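Local structure of SG7.AF (Anopheles freeborni, 6XL7) at residues T20-Y25 / N85-D90; D60-K65 / G104-E109. The protein inhibits the alternative pathway of host complement as a mosquito salivary protein, blocking the activity of the activated C3-convertase C3bBb. One frame throughout, in Å; residues are numbered along the deposited sequence.

How the interactions relate
Both interactions use helix 89-113, which pairs with helix 23-46 at its start and with helix 56-77 further along. Interaction 1 (T20-Y25 with N85-D90) is a surface contact where the N-terminal ends of two helices come side by side, and its centre is about 19 Å from the centre of the chain. Interaction 2 (D60-K65 with G104-E109) is partly buried, about 7 Å from that centre, in the middle of the helical bundle. The two centres are about 25 Å apart and the nearest atoms about 11 Å, without touching. Two sulfate ions, probably from the crystallisation liquor, sit beside interaction 1 on R21, K22 and S23.

Interaction 1 (T20-Y25 / N85-D90); sequences TRKSVY and NQYSVD. With SO4 (sulfate ion), chain C; SO4 (sulfate ion), chain D.
K22 turns its CG away from its own carbonyl carbon (chi1 -70°), which places CG by the ring of Y87; the bend at chi2 (-76°) then sends CD to the chain C sulfate, 3.2 Å from its O1. The touch on the ring is light: K22 CG stands obliquely to it, 4.5 Å from Y87 CD1. Two residues on, V24 and V89 meet by single methyl groups, V24 CG2 to V89 CG2 at 4.3 Å, again at the loose end of van der Waals contact. With 141 Å² buried in all, the contact joins two helix starts at the surface of this helical bundle, K22 and S88 being the N-caps of helices 23-46 and 89-113. S88 closes the type II beta turn that starts at N85; its OG donates to N85 O at 2.7 Å, in the carbonyl plane, and also pairs with C91 N of the helix it caps. F77 of helix 56-77 touches both K22 and V24. At the start of helix 23-46, the chain C sulfate takes the backbone N of S23 (3.0 Å to O2) and S23 OG on the same oxygen. The other sulfate lies at the edge of the R21 guanidinium, in its plane, and takes two nearly straight bonds, NE to O4 at 2.8 Å and NH2 to O2 at 2.7 Å, while R21 NH1 forms a salt bridge with E71 and Y74 adds a cation-pi contact.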
loop_
_atom_site.group_PDB
_atom_site.type_symbol
_atom_site.label_atom_id
_atom_site.label_comp_id
_atom_site.label_asym_id
_atom_site.label_seq_id
_atom_site.Cartn_x
_atom_site.Cartn_y
_atom_site.Cartn_z
ATOM N N THR A 20 -14.370 9.500 4.582
ATOM C CA THR A 20 -14.942 10.187 5.731
ATOM C C THR A 20 -13.920 10.442 6.836
ATOM O O THR A 20 -14.220 11.192 7.776
ATOM C CB THR A 20 -16.151 9.426 6.292
ATOM O OG1 THR A 20 -15.716 8.208 6.910
ATOM C CG2 THR A 20 -17.154 9.104 5.184
ATOM N N ARG A 21 -12.728 9.853 6.742
ATOM C CA ARG A 21 -11.697 10.044 7.750
ATOM C C ARG A 21 -11.009 11.398 7.566
ATOM O O ARG A 21 -11.122 12.041 6.518
ATOM C CB ARG A 21 -10.707 8.883 7.704
ATOM C CG ARG A 21 -11.347 7.558 8.113
ATOM C CD ARG A 21 -10.472 6.343 7.825
ATOM N NE ARG A 21 -11.019 5.177 8.513
ATOM C CZ ARG A 21 -10.497 3.954 8.458
ATOM N NH1 ARG A 21 -9.409 3.726 7.728
ATOM N NH2 ARG A 21 -11.064 2.972 9.150
ATOM N N LYS A 22 -10.307 11.838 8.614
ATOM C CA LYS A 22 -9.730 13.180 8.622
ATOM C C LYS A 22 -8.722 13.334 7.490
ATOM O O LYS A 22 -7.934 12.427 7.213
ATOM C CB LYS A 22 -9.040 13.454 9.958
ATOM C CG LYS A 22 -9.976 13.614 11.151
ATOM C CD LYS A 22 -10.666 14.969 11.143
ATOM C CE LYS A 22 -11.349 15.251 12.477
ATOM N NZ LYS A 22 -11.919 16.628 12.535
ATOM N N SER A 23 -8.742 14.505 6.851
ATOM C CA SER A 23 -7.878 14.731 5.692
ATOM C C SER A 23 -6.401 14.617 6.051
ATOM O O SER A 23 -5.601 14.150 5.229
ATOM C CB SER A 23 -8.176 16.098 5.070
ATOM O OG SER A 23 -9.512 16.160 4.612
ATOM N N VAL A 24 -6.006 15.043 7.248
ATOM C CA VAL A 24 -4.591 14.946 7.599
ATOM C C VAL A 24 -4.143 13.488 7.624
ATOM O O VAL A 24 -3.033 13.156 7.186
ATOM C CB VAL A 24 -4.277 15.702 8.907
ATOM C CG1 VAL A 24 -4.932 15.043 10.122
ATOM C CG2 VAL A 24 -2.772 15.828 9.093
ATOM N N TYR A 25 -5.006 12.594 8.113
ATOM C CA TYR A 25 -4.695 11.171 8.077
ATOM C C TYR A 25 -4.694 10.644 6.643
ATOM O O TYR A 25 -3.779 9.914 6.241
ATOM C CB TYR A 25 -5.669 10.383 8.969
ATOM C CG TYR A 25 -5.791 8.959 8.498
ATOM C CD1 TYR A 25 -4.852 8.000 8.867
ATOM C CD2 TYR A 25 -6.807 8.584 7.625
ATOM C CE1 TYR A 25 -4.935 6.700 8.380
ATOM C CE2 TYR A 25 -6.888 7.295 7.132
ATOM C CZ TYR A 25 -5.954 6.365 7.520
ATOM O OH TYR A 25 -6.022 5.075 7.047
ATOM N N ASN A 85 -4.041 13.518 22.345
ATOM C CA ASN A 85 -5.460 13.609 22.010
ATOM C C ASN A 85 -5.736 12.841 20.727
ATOM O O ASN A 85 -4.983 12.929 19.755
ATOM C CB ASN A 85 -5.875 15.067 21.815
ATOM C CG ASN A 85 -5.853 15.854 23.102
ATOM O OD1 ASN A 85 -5.757 15.288 24.190
ATOM N ND2 ASN A 85 -5.960 17.170 22.987
ATOM N N GLN A 86 -6.815 12.068 20.726
ATOM C CA GLN A 86 -7.097 11.254 19.557
ATOM C C GLN A 86 -7.361 12.139 18.341
ATOM O O GLN A 86 -7.857 13.265 18.456
ATOM C CB GLN A 86 -8.247 10.289 19.850
ATOM C CG GLN A 86 -7.876 9.342 20.999
ATOM C CD GLN A 86 -8.836 8.189 21.187
ATOM O OE1 GLN A 86 -9.997 8.251 20.787
ATOM N NE2 GLN A 86 -8.350 7.121 21.811
ATOM N N TYR A 87 -6.976 11.635 17.168
ATOM C CA TYR A 87 -7.098 12.325 15.884
ATOM C C TYR A 87 -6.105 13.474 15.737
ATOM O O TYR A 87 -6.227 14.278 14.803
ATOM C CB TYR A 87 -8.535 12.782 15.577
ATOM C CG TYR A 87 -9.587 11.702 15.759
ATOM C CD1 TYR A 87 -9.982 10.905 14.698
ATOM C CD2 TYR A 87 -10.189 11.485 16.995
ATOM C CE1 TYR A 87 -10.947 9.924 14.852
ATOM C CE2 TYR A 87 -11.146 10.497 17.164
ATOM C CZ TYR A 87 -11.521 9.719 16.086
ATOM O OH TYR A 87 -12.479 8.739 16.239
ATOM N N SER A 88 -5.100 13.560 16.607
ATOM C CA SER A 88 -4.145 14.660 16.548
ATOM C C SER A 88 -2.992 14.340 15.603
ATOM O O SER A 88 -2.700 13.182 15.295
ATOM C CB SER A 88 -3.570 14.970 17.932
ATOM O OG SER A 88 -2.832 13.865 18.425
ATOM N N VAL A 89 -2.309 15.402 15.175
ATOM C CA VAL A 89 -1.087 15.254 14.392
ATOM C C VAL A 89 -0.037 14.472 15.175
ATOM O O VAL A 89 0.715 13.674 14.601
ATOM C CB VAL A 89 -0.575 16.640 13.952
ATOM C CG1 VAL A 89 0.834 16.548 13.378
ATOM C CG2 VAL A 89 -1.525 17.243 12.921
ATOM N N ASP A 90 0.014 14.661 16.500
ATOM C CA ASP A 90 0.989 13.921 17.296
ATOM C C ASP A 90 0.705 12.422 17.283
ATOM O O ASP A 90 1.635 11.617 17.173
ATOM C CB ASP A 90 1.064 14.474 18.720
ATOM C CG ASP A 90 1.728 15.847 18.785
ATOM O OD1 ASP A 90 2.603 16.126 17.939
ATOM O OD2 ASP A 90 1.382 16.630 19.693
HETATM S S SO4 C . -11.130 17.304 7.779
HETATM O O1 SO4 C . -10.100 17.117 8.798
HETATM O O2 SO4 C . -11.258 16.087 6.981
HETATM O O3 SO4 C . -10.751 18.422 6.914
HETATM O O4 SO4 C . -12.407 17.588 8.428
HETATM S S SO4 D . -13.986 4.573 10.796
HETATM O O1 SO4 D . -15.389 4.458 10.396
HETATM O O2 SO4 D . -13.311 3.300 10.552
HETATM O O3 SO4 D . -13.922 4.890 12.220
HETATM O O4 SO4 D . -13.352 5.642 10.026
#

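Interaction 2 (D60-K65 / G104-E109)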
loop_
_atom_site.group_PDB
_atom_site.type_symbol
_atom_site.label_atom_id
_atom_site.label_comp_id
_atom_site.label_asym_id
_atom_site.label_seq_id
_atom_site.Cartn_x
_atom_site.Cartn_y
_atom_site.Cartn_z
ATOM N N ASP A 60 -3.369 -10.113 -5.034
ATOM C CA ASP A 60 -4.446 -10.145 -4.048
ATOM C C ASP A 60 -3.900 -10.033 -2.628
ATOM O O ASP A 60 -4.482 -9.337 -1.784
ATOM C CB ASP A 60 -5.231 -11.449 -4.182
ATOM C CG ASP A 60 -6.095 -11.505 -5.436
ATOM O OD1 ASP A 60 -6.250 -10.472 -6.121
ATOM O OD2 ASP A 60 -6.629 -12.601 -5.736
ATOM N N ARG A 61 -2.783 -10.714 -2.349
ATOM C CA ARG A 61 -2.167 -10.625 -1.027
ATOM C C ARG A 61 -1.660 -9.223 -0.746
ATOM O O ARG A 61 -1.709 -8.763 0.402
ATOM C CB ARG A 61 -1.022 -11.625 -0.882
ATOM C CG ARG A 61 -1.463 -13.056 -0.769
ATOM C CD ARG A 61 -0.330 -13.952 -0.292
ATOM N NE ARG A 61 0.792 -13.969 -1.227
ATOM C CZ ARG A 61 0.909 -14.824 -2.239
ATOM N NH1 ARG A 61 -0.032 -15.736 -2.453
ATOM N NH2 ARG A 61 1.968 -14.768 -3.037
ATOM N N MET A 62 -1.148 -8.527 -1.761
ATOM C CA MET A 62 -0.738 -7.151 -1.524
ATOM C C MET A 62 -1.911 -6.308 -1.054
ATOM O O MET A 62 -1.770 -5.494 -0.135
ATOM C CB MET A 62 -0.138 -6.550 -2.788
ATOM C CG MET A 62 0.418 -5.168 -2.530
ATOM S SD MET A 62 0.958 -4.268 -3.987
ATOM C CE MET A 62 -0.616 -3.743 -4.648
ATOM N N VAL A 63 -3.084 -6.501 -1.656
ATOM C CA VAL A 63 -4.252 -5.706 -1.287
ATOM C C VAL A 63 -4.627 -5.940 0.173
ATOM O O VAL A 63 -4.820 -4.987 0.936
ATOM C CB VAL A 63 -5.426 -6.002 -2.236
ATOM C CG1 VAL A 63 -6.692 -5.328 -1.758
ATOM C CG2 VAL A 63 -5.079 -5.560 -3.652
ATOM N N THR A 64 -4.752 -7.205 0.586
ATOM C CA THR A 64 -5.181 -7.459 1.963
ATOM C C THR A 64 -4.124 -7.006 2.957
ATOM O O THR A 64 -4.460 -6.422 3.994
ATOM C CB THR A 64 -5.542 -8.928 2.183
ATOM O OG1 THR A 64 -4.389 -9.747 1.959
ATOM C CG2 THR A 64 -6.673 -9.363 1.261
ATOM N N LYS A 65 -2.844 -7.229 2.649
ATOM C CA LYS A 65 -1.787 -6.815 3.565
ATOM C C LYS A 65 -1.785 -5.306 3.752
ATOM O O LYS A 65 -1.676 -4.811 4.881
ATOM C CB LYS A 65 -0.421 -7.300 3.078
ATOM C CG LYS A 65 -0.205 -8.801 3.217
ATOM C CD LYS A 65 1.118 -9.218 2.582
ATOM C CE LYS A 65 1.401 -10.691 2.831
ATOM N NZ LYS A 65 2.716 -11.115 2.261
ATOM N N GLY A 104 6.835 -0.914 3.292
ATOM C CA GLY A 104 8.069 -1.287 2.623
ATOM C C GLY A 104 8.314 -2.782 2.648
ATOM O O GLY A 104 8.826 -3.355 1.680
ATOM N N GLU A 105 7.953 -3.435 3.750
ATOM C CA GLU A 105 8.085 -4.885 3.827
ATOM C C GLU A 105 7.136 -5.563 2.849
ATOM O O GLU A 105 7.512 -6.541 2.187
ATOM C CB GLU A 105 7.843 -5.361 5.259
ATOM C CG GLU A 105 8.885 -4.846 6.236
ATOM C CD GLU A 105 8.578 -5.211 7.679
ATOM O OE1 GLU A 105 9.442 -4.974 8.548
ATOM O OE2 GLU A 105 7.476 -5.736 7.936
ATOM N N ILE A 106 5.920 -5.035 2.718
ATOM C CA ILE A 106 4.986 -5.545 1.717
ATOM C C ILE A 106 5.569 -5.396 0.317
ATOM O O ILE A 106 5.421 -6.290 -0.525
ATOM C CB ILE A 106 3.606 -4.874 1.855
ATOM C CG1 ILE A 106 2.928 -5.297 3.167
ATOM C CG2 ILE A 106 2.725 -5.224 0.660
ATOM C CD1 ILE A 106 1.768 -4.388 3.552
ATOM N N ARG A 107 6.256 -4.280 0.045
ATOM C CA ARG A 107 6.881 -4.106 -1.264
ATOM C C ARG A 107 7.859 -5.237 -1.553
ATOM O O ARG A 107 7.816 -5.849 -2.627
ATOM C CB ARG A 107 7.598 -2.752 -1.347
ATOM C CG ARG A 107 8.331 -2.538 -2.690
ATOM C CD ARG A 107 9.233 -1.302 -2.711
ATOM N NE ARG A 107 10.233 -1.310 -1.643
ATOM C CZ ARG A 107 10.185 -0.531 -0.566
ATOM N NH1 ARG A 107 9.187 0.335 -0.409
ATOM N NH2 ARG A 107 11.139 -0.613 0.356
ATOM N N GLY A 108 8.744 -5.534 -0.603
ATOM C CA GLY A 108 9.719 -6.590 -0.825
ATOM C C GLY A 108 9.072 -7.948 -1.021
ATOM O O GLY A 108 9.491 -8.731 -1.880
ATOM N N GLU A 109 8.039 -8.245 -0.237
ATOM C CA GLU A 109 7.348 -9.524 -0.381
ATOM C C GLU A 109 6.655 -9.619 -1.734
ATOM O O GLU A 109 6.727 -10.655 -2.408
ATOM C CB GLU A 109 6.341 -9.694 0.759
ATOM C CG GLU A 109 6.985 -9.759 2.141
ATOM C CD GLU A 109 6.044 -9.373 3.270
ATOM O OE1 GLU A 109 4.823 -9.238 3.039
ATOM O OE2 GLU A 109 6.539 -9.203 4.406
#
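K65 and E109 form a salt bridge across an antiparallel helix pair of the bundle, helices 56-77 and 89-113, K65 NZ donating to E109 OE1 at 2.9 Å. The ammonium group approaches from above the carboxylate plane, 42° out of it. K65 is stretched out beyond CG, with chi2, chi3 and chi4 all near 180°, and this length carries its amino group across to the neighbouring helix; E109 is likewise extended to meet it, and the two chains cross obliquely. The segment axes run antiparallel, at 170°, and come within 10.4 Å. Beneath the ion pair the contact becomes apolar. I106 points toward helix 56-77 and divides its branches between two residues: the end of its longer arm, CD1, rests on the base of the K65 chain, 3.7 Å from K65 CB, and its CG2 methyl turns to M62. K65 therefore serves both layers, its aliphatic base covering I106 and its tip holding the charge. L37 of helix 23-46 packs on I106. M62 leads its end away from residues 104-109; T110, L41 of helix 23-46, and T11 and F12 of helix 2-13 touch the M62 side chain. M62 and I106 cross at about a right angle, with M62 CG 3.9 Å from I106 CG2.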